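PDB 6YHH: beta-N-acetylglucosaminidase-like protein Glycoside hydrolase family 20 from Flavobacterium johnsoniae, which probably removes terminal N-acetylglucosamine units from chitin-derived oligosaccharides, as a family 20 beta-N-acetylhexosaminidase of bacterial chitin degradation. Local coordinates for residues G84-Y89 with Y219-G224; A113-E118 with A172-V177. All coordinates share one frame; numbering follows the deposited sequence.

Contact 1. Residues G84-Y89 with Y219-G224; sequences GKIGLY and YADERG
Ile-86, in the irregular loop 84-89, faces Gly-224 just beyond helix 210-222, and their CA atoms, 6.3 Å apart, are the closest CA pair of the two segments. Ile-86 is the one residue of its segment that touches the other. Its CB points toward the helix end. CG1 lies anti to the carbonyl carbon (chi1 -63°), which sends that branch across to Asp-221 and Gly-224.

The two atoms of the branch have different neighbours. CG1 of Ile-86 lies against CG, OD1 and OD2 of Asp-221, 3.6 Å from the CG. The terminal CD1 of Ile-86 reaches further, to 3.6 Å from the backbone O of Asp-221 and 3.7 Å from CA of Gly-224. Asp-221 has its CG anti to its own backbone N (chi1 175°), a rotation that puts the carboxylate against CG1 of Ile-86. The polar end of Asp-221 is engaged elsewhere: OD1 forms a salt bridge with Arg-40 of helix 40-56. Arg-40 also donates to the O of Gly-84 and touches Ile-86, so one arginine holds a group of each segment.

Gly-224 has a positive phi (73°) and is the C-prime residue of a Schellman motif that ends the helix. The N of Gly-224 bonds to the O of Asp-221 at 3.0 Å, and the N of Ile-225 bonds to the O of Ala-220. One water bridges the segments: it donates to the O of Gly-224 at 2.8 Å and accepts a weak bond from the N of Gly-87.

The contact joins the smaller family 20 domain to the catalytic domain near the surface. No direct hydrogen bond crosses it. Cohesion between the segments therefore rests on van der Waals contact of one aliphatic branch, a partly weak water bridge and the shared arginine.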
ATOM      1  N   GLY A  84      27.625   9.705  12.008  1.00 16.25           N
ATOM      2  CA  GLY A  84      27.197  10.525  10.908  1.00 15.63           C
ATOM      3  C   GLY A  84      26.276  11.596  11.395  1.00 14.66           C
ATOM      4  O   GLY A  84      25.636  11.442  12.454  1.00 14.38           O
ATOM      5  N   LYS A  85      26.217  12.674  10.639  1.00 14.92           N
ATOM      6  CA  LYS A  85      25.260  13.761  10.883  1.00 16.11           C
ATOM      7  C   LYS A  85      24.407  13.924   9.620  1.00 15.98           C
ATOM      8  O   LYS A  85      24.885  13.712   8.531  1.00 16.07           O
ATOM      9  CB  LYS A  85      26.001  15.072  11.149  1.00 18.03           C
ATOM     10  CG  LYS A  85      26.944  15.114  12.359  1.00 22.36           C
ATOM     11  CD  LYS A  85      27.465  16.533  12.618  1.00 26.70           C
ATOM     12  CE  LYS A  85      28.434  17.046  11.572  1.00 30.48           C
ATOM     13  N   ILE A  86      23.171  14.338   9.781  1.00 14.30           N
ATOM     14  CA  ILE A  86      22.238  14.518   8.617  1.00 14.42           C
ATOM     15  C   ILE A  86      22.594  15.925   8.106  1.00 17.89           C
ATOM     16  O   ILE A  86      22.560  16.863   8.881  1.00 18.80           O
ATOM     17  CB  ILE A  86      20.758  14.399   9.074  1.00 13.48           C
ATOM     18  CG1 ILE A  86      20.424  12.994   9.634  1.00 13.07           C
ATOM     19  CG2 ILE A  86      19.817  14.767   7.934  1.00 13.86           C
ATOM     20  CD1 ILE A  86      20.691  11.830   8.695  1.00 13.76           C
ATOM     21  N   GLY A  87      22.801  16.088   6.812  1.00 16.96           N
ATOM     22  CA  GLY A  87      23.113  17.394   6.316  1.00 21.42           C
ATOM     23  C   GLY A  87      23.899  17.163   5.053  1.00 19.48           C
ATOM     24  O   GLY A  87      24.075  16.004   4.572  1.00 21.28           O
ATOM     25  N   LEU A  88      24.435  18.270   4.553  1.00 15.91           N
ATOM     26  CA  LEU A  88      25.257  18.252   3.375  1.00 14.16           C
ATOM     27  C   LEU A  88      26.781  18.200   3.784  1.00 14.20           C
ATOM     28  O   LEU A  88      27.132  18.446   4.969  1.00 15.12           O
ATOM     29  CB  LEU A  88      25.059  19.572   2.667  1.00 15.86           C
ATOM     30  CG  LEU A  88      23.644  19.921   2.267  1.00 14.73           C
ATOM     31  CD1 LEU A  88      23.723  21.217   1.450  1.00 16.09           C
ATOM     32  CD2 LEU A  88      23.051  18.767   1.485  1.00 14.86           C
ATOM     33  N   TYR A  89      27.581  17.840   2.811  1.00 14.10           N
ATOM     34  CA  TYR A  89      29.035  17.715   2.872  1.00 15.68           C
ATOM     35  C   TYR A  89      29.514  16.643   3.810  1.00 16.21           C
ATOM     36  O   TYR A  89      30.655  16.692   4.232  1.00 18.69           O
ATOM     37  CB  TYR A  89      29.660  19.040   3.319  1.00 16.59           C
ATOM     38  CG  TYR A  89      29.159  20.256   2.611  1.00 17.53           C
ATOM     39  CD1 TYR A  89      29.560  20.491   1.275  1.00 19.84           C
ATOM     40  CD2 TYR A  89      28.458  21.233   3.287  1.00 21.13           C
ATOM     41  CE1 TYR A  89      29.111  21.587   0.586  1.00 19.93           C
ATOM     42  CE2 TYR A  89      28.001  22.422   2.570  1.00 19.15           C
ATOM     43  CZ  TYR A  89      28.331  22.551   1.238  1.00 22.20           C
ATOM     44  OH  TYR A  89      27.975  23.736   0.535  1.00 22.60           O
ATOM     45  N   TYR A 219      12.172   9.161  10.801  1.00 10.70           N
ATOM     46  CA  TYR A 219      12.200   8.000   9.909  1.00 10.07           C
ATOM     47  C   TYR A 219      13.260   8.272   8.853  1.00  9.80           C
ATOM     48  O   TYR A 219      14.069   7.399   8.499  1.00  9.09           O
ATOM     49  CB  TYR A 219      10.810   7.863   9.253  1.00  9.96           C
ATOM     50  CG  TYR A 219      10.558   6.638   8.471  1.00  9.72           C
ATOM     51  CD1 TYR A 219      10.926   6.533   7.160  1.00  9.04           C
ATOM     52  CD2 TYR A 219       9.896   5.542   9.046  1.00 10.63           C
ATOM     53  CE1 TYR A 219      10.655   5.381   6.431  1.00  9.34           C
ATOM     54  CE2 TYR A 219       9.641   4.388   8.354  1.00 10.00           C
ATOM     55  CZ  TYR A 219       9.983   4.303   7.023  1.00 10.04           C
ATOM     56  OH  TYR A 219       9.728   3.124   6.311  1.00 10.44           O
ATOM     57  N   ALA A 220      13.260   9.485   8.337  1.00  9.68           N
ATOM     58  CA  ALA A 220      14.243   9.906   7.313  1.00 10.66           C
ATOM     59  C   ALA A 220      15.691   9.858   7.874  1.00 10.12           C
ATOM     60  O   ALA A 220      16.624   9.410   7.242  1.00 10.18           O
ATOM     61  CB  ALA A 220      13.958  11.294   6.763  1.00 10.56           C
ATOM     62  N   ASP A 221      15.851  10.393   9.050  1.00 10.48           N
ATOM     63  CA  ASP A 221      17.176  10.526   9.761  1.00 10.43           C
ATOM     64  C   ASP A 221      17.748   9.142  10.004  1.00 10.60           C
ATOM     65  O   ASP A 221      18.931   8.894   9.709  1.00 11.13           O
ATOM     66  CB  ASP A 221      16.922  11.332  11.097  1.00 10.81           C
ATOM     67  CG  ASP A 221      18.146  11.446  11.973  1.00 12.90           C
ATOM     68  OD1 ASP A 221      18.945  10.453  12.029  1.00 12.36           O
ATOM     69  OD2 ASP A 221      18.215  12.523  12.631  1.00 12.76           O
ATOM     70  N   GLU A 222      16.910   8.209  10.417  1.00 10.60           N
ATOM     71  CA  GLU A 222      17.304   6.842  10.584  1.00 11.40           C
ATOM     72  C   GLU A 222      17.849   6.253   9.292  1.00 11.00           C
ATOM     73  O   GLU A 222      18.661   5.344   9.329  1.00 12.34           O
ATOM     74  CB  GLU A 222      16.130   5.978  11.113  1.00 12.38           C
ATOM     75  CG  GLU A 222      15.802   6.225  12.574  1.00 13.87           C
ATOM     76  CD  GLU A 222      16.779   5.541  13.521  1.00 13.65           C
ATOM     77  OE1 GLU A 222      16.652   4.326  13.693  1.00 15.13           O
ATOM     78  OE2 GLU A 222      17.703   6.223  14.008  1.00 14.79           O
ATOM     79  N   ARG A 223      17.372   6.783   8.154  1.00  9.88           N
ATOM     80  CA  ARG A 223      17.799   6.274   6.831  1.00  9.65           C
ATOM     81  C   ARG A 223      18.754   7.183   6.122  1.00  9.73           C
ATOM     82  O   ARG A 223      19.063   7.009   4.929  1.00 11.00           O
ATOM     83  CB  ARG A 223      16.514   6.051   6.012  1.00  9.76           C
ATOM     84  CG  ARG A 223      15.775   4.833   6.510  1.00  9.79           C
ATOM     85  CD  ARG A 223      14.253   4.865   6.158  1.00  9.55           C
ATOM     86  NE  ARG A 223      13.493   3.740   6.657  1.00 10.49           N
ATOM     87  CZ  ARG A 223      13.116   3.582   7.930  1.00  9.77           C
ATOM     88  NH1 ARG A 223      13.349   4.509   8.862  1.00  9.58           N
ATOM     89  NH2 ARG A 223      12.447   2.525   8.294  1.00 11.40           N
ATOM     90  N   GLY A 224      19.407   8.094   6.877  1.00 10.51           N
ATOM     91  CA  GLY A 224      20.436   8.964   6.366  1.00  9.67           C
ATOM     92  C   GLY A 224      20.038  10.122   5.469  1.00 10.09           C
ATOM     93  O   GLY A 224      20.869  10.680   4.717  1.00 10.75           O
TER
HETATM   94  O   HOH W   1      22.146  13.195   4.967  1.00 16.88           O

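Contact 2. Residues A113-E118 with A172-V177; sequences ALHGLE and AMKMNV
Lys-174 and His-115 cross at an oblique angle, the aliphatic chain of the lysine running past the imidazole and on to the helix backbone. CG of Lys-174 lies 3.7 Å from ND1 of His-115. Further along, CD of Lys-174 is 3.8 Å from CB of His-115, and CE comes to 3.4 Å from the O of His-115. The chain is extended up to CE and bends at chi4 (82°), and NZ bonds to OG1 of Thr-119. NE2 of His-115 is hydrogen-bonded to Glu-92, and the rings of Trp-476 and His-115 meet edge-to-face.

Lys-174 has a positive phi and is the C-prime residue of a Schellman motif. This motif ends helix 160-172 of the catalytic TIM barrel, in the loop that leads to strand 177-184. Here the helix end meets helix 110-123 of the smaller domain.

Glu-118 bends at chi2 (-65°) and lays its carboxylate beside Ala-172. OE1 of Glu-118 is 3.5 Å from CA of Ala-172 and 3.8 Å from its CB. OE1 also forms a salt bridge with Arg-51. With an alanine here the carboxylate is gone, so Arg-51 would probably lose its salt-bridge mate and a gap would open beside Ala-172.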
ATOM      1  N   ALA A 113      28.148   3.357   5.773  1.00 10.45           N
ATOM      2  CA  ALA A 113      27.776   1.950   5.994  1.00 11.23           C
ATOM      3  C   ALA A 113      26.350   1.630   5.537  1.00 11.34           C
ATOM      4  O   ALA A 113      26.119   0.582   4.982  1.00 10.41           O
ATOM      5  CB  ALA A 113      27.957   1.545   7.416  1.00 11.02           C
ATOM      6  N   LEU A 114      25.417   2.551   5.803  1.00 12.00           N
ATOM      7  CA  LEU A 114      24.042   2.376   5.309  1.00 11.66           C
ATOM      8  C   LEU A 114      24.032   2.237   3.789  1.00 10.77           C
ATOM      9  O   LEU A 114      23.346   1.417   3.228  1.00 10.56           O
ATOM     10  CB  LEU A 114      23.139   3.506   5.744  1.00 12.28           C
ATOM     11  CG  LEU A 114      22.828   3.526   7.223  1.00 13.47           C
ATOM     12  CD1 LEU A 114      22.019   4.738   7.555  1.00 15.14           C
ATOM     13  CD2 LEU A 114      22.130   2.266   7.692  1.00 12.37           C
ATOM     14  N   HIS A 115      24.823   3.048   3.105  1.00  9.76           N
ATOM     15  CA  HIS A 115      24.930   2.943   1.676  1.00  9.72           C
ATOM     16  C   HIS A 115      25.501   1.591   1.277  1.00 10.06           C
ATOM     17  O   HIS A 115      25.078   0.922   0.296  1.00  9.70           O
ATOM     18  CB  HIS A 115      25.831   4.072   1.079  1.00 10.00           C
ATOM     19  CG  HIS A 115      25.311   5.469   1.251  1.00 10.66           C
ATOM     20  ND1 HIS A 115      23.955   5.811   1.194  1.00 10.24           N
ATOM     21  CD2 HIS A 115      25.976   6.627   1.446  1.00  9.54           C
ATOM     22  CE1 HIS A 115      23.828   7.119   1.354  1.00 10.80           C
ATOM     23  NE2 HIS A 115      25.053   7.639   1.483  1.00 10.56           N
ATOM     24  N   GLY A 116      26.541   1.167   1.990  1.00  9.89           N
ATOM     25  CA  GLY A 116      27.164  -0.101   1.626  1.00 10.36           C
ATOM     26  C   GLY A 116      26.269  -1.277   1.762  1.00 10.06           C
ATOM     27  O   GLY A 116      26.406  -2.256   1.014  1.00  9.53           O
ATOM     28  N   LEU A 117      25.336  -1.223   2.735  1.00  9.48           N
ATOM     29  CA  LEU A 117      24.379  -2.295   2.837  1.00 10.09           C
ATOM     30  C   LEU A 117      23.490  -2.408   1.576  1.00  9.99           C
ATOM     31  O   LEU A 117      23.135  -3.498   1.135  1.00 10.67           O
ATOM     32  CB  LEU A 117      23.498  -2.088   4.060  1.00 11.12           C
ATOM     33  CG  LEU A 117      24.171  -2.211   5.443  1.00 12.04           C
ATOM     34  CD1 LEU A 117      23.147  -1.744   6.483  1.00 14.33           C
ATOM     35  CD2 LEU A 117      24.703  -3.602   5.609  1.00 12.41           C
ATOM     36  N   GLU A 118      23.188  -1.260   0.959  1.00  9.80           N
ATOM     37  CA  GLU A 118      22.404  -1.258  -0.290  1.00  9.36           C
ATOM     38  C   GLU A 118      23.181  -1.850  -1.428  1.00  9.23           C
ATOM     39  O   GLU A 118      22.661  -2.606  -2.214  1.00  9.94           O
ATOM     40  CB  GLU A 118      21.936   0.130  -0.660  1.00  9.19           C
ATOM     41  CG  GLU A 118      21.033   0.746   0.416  1.00  9.74           C
ATOM     42  CD  GLU A 118      19.704   0.015   0.619  1.00  9.96           C
ATOM     43  OE1 GLU A 118      19.287  -0.807  -0.245  1.00 11.07           O
ATOM     44  OE2 GLU A 118      19.049   0.373   1.653  1.00 10.57           O
ATOM     45  N   ALA A 172      17.551   3.229  -0.655  1.00  8.63           N
ATOM     46  CA  ALA A 172      17.940   2.119  -1.487  1.00  8.84           C
ATOM     47  C   ALA A 172      18.761   2.544  -2.668  1.00  8.58           C
ATOM     48  O   ALA A 172      19.648   1.774  -3.167  1.00  8.44           O
ATOM     49  CB  ALA A 172      16.685   1.394  -1.956  1.00  8.94           C
ATOM     50  N   MET A 173      18.516   3.769  -3.125  1.00  8.23           N
ATOM     51  CA  MET A 173      19.234   4.354  -4.296  1.00  8.84           C
ATOM     52  C   MET A 173      20.336   5.318  -3.854  1.00  9.44           C
ATOM     53  O   MET A 173      20.851   6.080  -4.682  1.00  9.03           O
ATOM     54  CB  MET A 173      18.255   5.062  -5.185  1.00  8.55           C
ATOM     55  CG  MET A 173      17.170   4.148  -5.780  1.00  8.80           C
ATOM     56  SD  MET A 173      17.763   2.562  -6.444  1.00  9.90           S
ATOM     57  CE  MET A 173      19.027   3.266  -7.544  1.00  9.97           C
ATOM     58  N   LYS A 174      20.660   5.356  -2.569  1.00  9.24           N
ATOM     59  CA  LYS A 174      21.680   6.266  -2.010  1.00  9.78           C
ATOM     60  C   LYS A 174      21.369   7.733  -2.166  1.00 10.01           C
ATOM     61  O   LYS A 174      22.269   8.582  -2.259  1.00  9.86           O
ATOM     62  CB  LYS A 174      23.060   5.933  -2.541  1.00  8.91           C
ATOM     63  CG  LYS A 174      23.470   4.533  -2.266  1.00  9.69           C
ATOM     64  CD  LYS A 174      24.937   4.282  -2.653  1.00  9.08           C
ATOM     65  CE  LYS A 174      25.354   2.834  -2.456  1.00  9.04           C
ATOM     66  NZ  LYS A 174      24.928   2.001  -3.609  1.00  9.37           N
ATOM     67  N   MET A 175      20.062   8.065  -2.255  1.00  9.67           N
ATOM     68  CA  MET A 175      19.639   9.449  -2.273  1.00  9.93           C
ATOM     69  C   MET A 175      19.464   9.981  -0.851  1.00  8.83           C
ATOM     70  O   MET A 175      19.044   9.228   0.015  1.00  9.68           O
ATOM     71  CB  MET A 175      18.347   9.586  -3.092  1.00  9.19           C
ATOM     72  CG  MET A 175      18.592   9.206  -4.503  1.00 10.65           C
ATOM     73  SD  MET A 175      17.022   9.208  -5.476  1.00 14.62           S
ATOM     74  CE  MET A 175      16.608  10.967  -5.534  1.00 13.65           C
ATOM     75  N   ASN A 176      19.831  11.237  -0.622  1.00  8.29           N
ATOM     76  CA  ASN A 176      19.925  11.758   0.759  1.00  8.71           C
ATOM     77  C   ASN A 176      19.199  12.993   1.062  1.00  8.08           C
ATOM     78  O   ASN A 176      19.358  13.520   2.192  1.00  9.24           O
ATOM     79  CB  ASN A 176      21.395  11.952   1.165  1.00  9.18           C
ATOM     80  CG  ASN A 176      22.104  12.976   0.312  1.00  9.31           C
ATOM     81  OD1 ASN A 176      21.587  13.472  -0.703  1.00  9.34           O
ATOM     82  ND2 ASN A 176      23.275  13.354   0.754  1.00  9.93           N
ATOM     83  N   VAL A 177      18.351  13.485   0.153  1.00  9.25           N
ATOM     84  CA  VAL A 177      17.538  14.678   0.395  1.00  8.71           C
ATOM     85  C   VAL A 177      16.095  14.397  -0.024  1.00  9.48           C
ATOM     86  O   VAL A 177      15.811  13.905  -1.143  1.00  8.65           O
ATOM     87  CB  VAL A 177      18.046  15.900  -0.330  1.00 10.35           C
ATOM     88  CG1 VAL A 177      17.122  17.052  -0.147  1.00 10.84           C
ATOM     89  CG2 VAL A 177      19.498  16.269   0.058  1.00 10.31           C
TER

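The centres of contacts 1 and 2 are about 10 Å apart. Both barrel-side segments follow a helix end and meet the same small domain. Contact 2 is nested in the chain between the two segments of contact 1. They touch directly: O of Gly-224 is 3.8 Å from CB of Asn-176, and O of Glu-222 is 3.8 Å from CD1 of Leu-114. Contact 1 lies near the surface, while contact 2 is buried. Helix 40-56 serves both, through Arg-40 and Arg-51. Both contacts lie away from Glu-317, the predicted proton donor.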